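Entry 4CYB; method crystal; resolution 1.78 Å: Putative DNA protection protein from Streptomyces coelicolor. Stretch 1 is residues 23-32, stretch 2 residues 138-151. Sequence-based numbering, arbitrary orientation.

Stretch 1, residues 23-32: YSCQRLNKVL
Stretch 2 (138-151) GDDGTNDLLVSEVL

Two helices that run side by side can divide their contact into a polar end, where hydrogen bonds join the helices, and an apolar stripe, which fills the space between the axes. The pairing of residues 23-32 with residues 138-151 in this putative DNA protection protein is a compact example. Residues 23-32 are helical throughout, within a longer helix. In the second stretch Gly 138 leaves a preceding helix in a Schellman motif, at phi/psi 97/6, where a CB would be jammed against the preceding carbonyl O; Asp 139, at -88/72, is the N-cap, and residues 140-151 form the helix. The two axes run nearly parallel, 14° apart in N-to-C direction, and approach to 11.1 Å. The register places Ser 24 CA 7.1 Å from Thr 142 CA and Val 31 CA 8.7 Å from Val 150 CA, so the backbones lie closer at the capped end.

The polar end is organised by one carboxylate. Asp 139 takes chi1 t (-167°) with chi2 at -10°, which turns its two oxygens to separate tasks. Asp 139 OD1 accepts the capping bond from Thr 142 N at 3.1 Å, satisfying an amide that has no carbonyl of a preceding turn to bond to. Asp 139 OD2 receives two hydroxyls, Ser 24 OG from across the interface at 2.6 Å and Thr 142 OG1 from its own helix, also at 2.6 Å. Ser 24 (chi1 m, -77°) and Thr 142 (m, -66°) both direct CA-to-CB toward the opposing stretch, and these rotamers bring their hydroxyls to the shared acceptor. The short bonds suit a charged acceptor. Ser 24 OG and Thr 142 OG1 stay 4.0 Å apart, joined through the carboxylate.

Beyond this cap the contact becomes apolar. Leu 28 leaves its helix sideways, but the m,t rotamer (-74°, 166°) brings its end nearer: Leu 28 CD1 lies 3.9 Å from Thr 142 CG2, and Leu 28 CD2 lies 4.0 Å from Leu 146 CD2. Thr 142 thus serves both regions, its hydroxyl given to Asp 139 and its methyl to Leu 28. Leu 146, pointing toward the first helix, has the same m,t form (-73°, 166°), and Leu 146 CD2 also meets Val 31 CG2 at 4.2 Å. Val 31 (t, 171°) turns its CG1 to Val 150 CG1 at 4.0 Å; Val 150 is t as well, at -176°. These are van der Waals separations between buried methyl groups, without directional bonds.

Not every side chain that starts toward the partner stays there. Arg 27 has chi1 to chi3 all m (-57°, -53°, -54°), and this curl leads its end away, where Arg 27 NH1 donates to Tyr 23 OH at 2.9 Å, one turn earlier.

The second helix widens into a pi-type turn at 145-151, where Val 150 N bonds Leu 145 O at 3.3 Å and Leu 151 N bonds Leu 146 O at 2.8 Å. Val 150 still reaches Val 31 from within this wider turn. Altogether the contact buries 309 Å², counting both sides.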

# COMPACT_ATOMS: atom_id res chain seq x y z
N TYR J 23 19.92 36.95 -10.69
CA TYR J 23 18.67 37.63 -10.39
C TYR J 23 17.60 36.63 -9.87
O TYR J 23 16.90 36.89 -8.88
CB TYR J 23 18.15 38.41 -11.62
CG TYR J 23 16.88 39.15 -11.31
CD1 TYR J 23 16.91 40.41 -10.65
CD2 TYR J 23 15.65 38.63 -11.67
CE1 TYR J 23 15.74 41.09 -10.36
CE2 TYR J 23 14.46 39.30 -11.36
CZ TYR J 23 14.52 40.55 -10.71
OH TYR J 23 13.36 41.22 -10.41
N SER J 24 17.49 35.48 -10.53
CA SER J 24 16.45 34.49 -10.09
C SER J 24 16.79 34.04 -8.67
O SER J 24 15.87 33.94 -7.82
CB SER J 24 16.39 33.31 -11.06
OG SER J 24 15.70 33.63 -12.24
N CYS J 25 18.08 33.80 -8.39
CA CYS J 25 18.46 33.40 -7.03
C CYS J 25 18.14 34.46 -5.95
O CYS J 25 17.68 34.10 -4.88
CB CYS J 25 19.91 32.98 -6.89
SG CYS J 25 20.27 31.44 -7.78
N GLN J 26 18.35 35.76 -6.25
CA GLN J 26 17.93 36.80 -5.30
C GLN J 26 16.43 36.78 -5.11
O GLN J 26 16.00 36.87 -3.95
CB GLN J 26 18.30 38.21 -5.83
CG GLN J 26 19.78 38.42 -5.95
CD GLN J 26 20.15 39.65 -6.82
OE1 GLN J 26 21.33 39.95 -6.99
NE2 GLN J 26 19.14 40.36 -7.34
N ARG J 27 15.62 36.69 -6.17
CA ARG J 27 14.18 36.68 -5.99
C ARG J 27 13.74 35.40 -5.22
O ARG J 27 12.88 35.46 -4.32
CB ARG J 27 13.39 36.80 -7.29
CG ARG J 27 13.70 38.02 -8.15
CD ARG J 27 13.59 39.34 -7.40
NE ARG J 27 12.32 39.53 -6.75
CZ ARG J 27 11.28 40.21 -7.23
NH1 ARG J 27 11.32 40.79 -8.45
NH2 ARG J 27 10.21 40.34 -6.48
N LEU J 28 14.35 34.27 -5.60
CA LEU J 28 13.95 32.98 -4.96
C LEU J 28 14.29 33.02 -3.49
O LEU J 28 13.50 32.47 -2.67
CB LEU J 28 14.59 31.77 -5.66
CG LEU J 28 13.97 31.45 -7.03
CD1 LEU J 28 14.80 30.48 -7.86
CD2 LEU J 28 12.51 30.98 -6.92
N ASN J 29 15.45 33.58 -3.14
CA ASN J 29 15.84 33.61 -1.74
C ASN J 29 14.93 34.45 -0.88
O ASN J 29 14.75 34.17 0.28
CB ASN J 29 17.32 33.96 -1.50
CG ASN J 29 18.21 32.73 -1.51
OD1 ASN J 29 17.87 31.70 -0.91
ND2 ASN J 29 19.37 32.84 -2.14
N LYS J 30 14.37 35.52 -1.44
CA LYS J 30 13.41 36.30 -0.66
C LYS J 30 12.14 35.50 -0.42
O LYS J 30 11.61 35.48 0.72
CB LYS J 30 13.11 37.66 -1.37
CG LYS J 30 12.08 38.54 -0.62
CD LYS J 30 12.46 38.74 0.85
CE LYS J 30 11.66 39.91 1.44
NZ LYS J 30 10.21 39.80 1.22
N VAL J 31 11.64 34.86 -1.46
CA VAL J 31 10.45 34.01 -1.32
C VAL J 31 10.75 32.93 -0.28
O VAL J 31 9.89 32.59 0.54
CB VAL J 31 10.05 33.38 -2.67
CG1 VAL J 31 8.96 32.31 -2.47
CG2 VAL J 31 9.53 34.50 -3.60
N LEU J 32 11.93 32.35 -0.38
CA LEU J 32 12.35 31.24 0.55
C LEU J 32 12.38 31.73 1.99
O LEU J 32 11.83 31.06 2.89
CB LEU J 32 13.72 30.74 0.10
CG LEU J 32 14.28 29.44 0.62
CD1 LEU J 32 13.19 28.35 0.51
CD2 LEU J 32 15.52 29.13 -0.21
N GLY J 138 14.11 35.39 -19.11
CA GLY J 138 14.30 34.14 -19.85
C GLY J 138 14.35 32.90 -18.95
O GLY J 138 14.56 31.78 -19.46
N ASP J 139 14.11 33.07 -17.64
CA ASP J 139 14.16 31.90 -16.69
C ASP J 139 12.77 31.25 -16.63
O ASP J 139 12.02 31.45 -15.66
CB ASP J 139 14.67 32.32 -15.34
CG ASP J 139 15.03 31.08 -14.45
OD1 ASP J 139 14.67 29.96 -14.88
OD2 ASP J 139 15.60 31.28 -13.37
N ASP J 140 12.41 30.55 -17.71
CA ASP J 140 11.10 29.93 -17.84
C ASP J 140 10.80 28.98 -16.67
O ASP J 140 9.65 28.94 -16.20
CB ASP J 140 11.02 29.10 -19.14
CG ASP J 140 11.19 29.97 -20.38
OD1 ASP J 140 10.46 30.96 -20.46
OD2 ASP J 140 12.06 29.68 -21.25
N GLY J 141 11.83 28.22 -16.26
CA GLY J 141 11.65 27.18 -15.22
C GLY J 141 11.34 27.82 -13.88
O GLY J 141 10.48 27.37 -13.14
N THR J 142 12.02 28.93 -13.56
CA THR J 142 11.77 29.64 -12.33
C THR J 142 10.38 30.26 -12.34
O THR J 142 9.66 30.24 -11.33
CB THR J 142 12.88 30.68 -12.01
OG1 THR J 142 14.09 29.98 -11.76
CG2 THR J 142 12.51 31.56 -10.77
N ASN J 143 9.98 30.83 -13.47
CA ASN J 143 8.65 31.37 -13.53
C ASN J 143 7.58 30.28 -13.26
O ASN J 143 6.63 30.51 -12.52
CB ASN J 143 8.41 32.03 -14.91
CG ASN J 143 6.94 32.41 -15.13
OD1 ASN J 143 6.52 33.57 -14.89
ND2 ASN J 143 6.16 31.47 -15.58
N ASP J 144 7.78 29.11 -13.85
CA ASP J 144 6.81 28.01 -13.71
C ASP J 144 6.71 27.56 -12.26
O ASP J 144 5.59 27.35 -11.77
CB ASP J 144 7.19 26.84 -14.62
CG ASP J 144 6.19 25.67 -14.48
OD1 ASP J 144 5.05 25.80 -14.98
OD2 ASP J 144 6.54 24.67 -13.82
N LEU J 145 7.86 27.41 -11.59
CA LEU J 145 7.90 27.07 -10.15
C LEU J 145 7.15 28.14 -9.34
O LEU J 145 6.32 27.83 -8.51
CB LEU J 145 9.34 26.91 -9.67
CG LEU J 145 9.61 26.91 -8.15
CD1 LEU J 145 8.79 25.81 -7.53
CD2 LEU J 145 11.11 26.70 -7.97
N LEU J 146 7.40 29.41 -9.61
CA LEU J 146 6.74 30.43 -8.82
C LEU J 146 5.24 30.51 -9.01
O LEU J 146 4.53 30.76 -8.06
CB LEU J 146 7.34 31.81 -9.18
CG LEU J 146 8.76 32.03 -8.63
CD1 LEU J 146 9.36 33.25 -9.34
CD2 LEU J 146 8.74 32.26 -7.11
N VAL J 147 4.78 30.29 -10.23
CA VAL J 147 3.36 30.35 -10.51
C VAL J 147 2.67 29.04 -10.12
O VAL J 147 1.66 29.09 -9.42
CB VAL J 147 3.06 30.71 -11.98
CG1 VAL J 147 1.56 30.62 -12.27
CG2 VAL J 147 3.61 32.13 -12.29
N SER J 148 3.17 27.90 -10.59
CA SER J 148 2.33 26.69 -10.50
C SER J 148 2.39 26.14 -9.10
O SER J 148 1.45 25.46 -8.64
CB SER J 148 2.77 25.60 -11.51
OG SER J 148 4.06 25.18 -11.10
N GLU J 149 3.48 26.41 -8.41
CA GLU J 149 3.63 25.91 -7.04
C GLU J 149 3.45 26.96 -5.94
O GLU J 149 2.53 26.82 -5.12
CB GLU J 149 4.96 25.18 -6.91
CG GLU J 149 4.97 24.08 -7.96
CD GLU J 149 6.15 23.15 -7.89
OE1 GLU J 149 6.49 22.72 -6.77
OE2 GLU J 149 6.71 22.85 -8.97
N VAL J 150 4.33 27.97 -5.90
CA VAL J 150 4.31 28.94 -4.81
C VAL J 150 3.01 29.70 -4.81
O VAL J 150 2.29 29.74 -3.82
CB VAL J 150 5.52 29.89 -4.82
CG1 VAL J 150 5.44 30.80 -3.58
CG2 VAL J 150 6.82 29.09 -4.77
N LEU J 151 2.69 30.32 -5.95
CA LEU J 151 1.49 31.14 -6.04
C LEU J 151 0.23 30.34 -5.81
O LEU J 151 -0.58 30.68 -4.94
CB LEU J 151 1.44 31.84 -7.40
CG LEU J 151 0.41 32.97 -7.50
CD1 LEU J 151 0.99 34.25 -6.89
CD2 LEU J 151 0.13 33.22 -8.98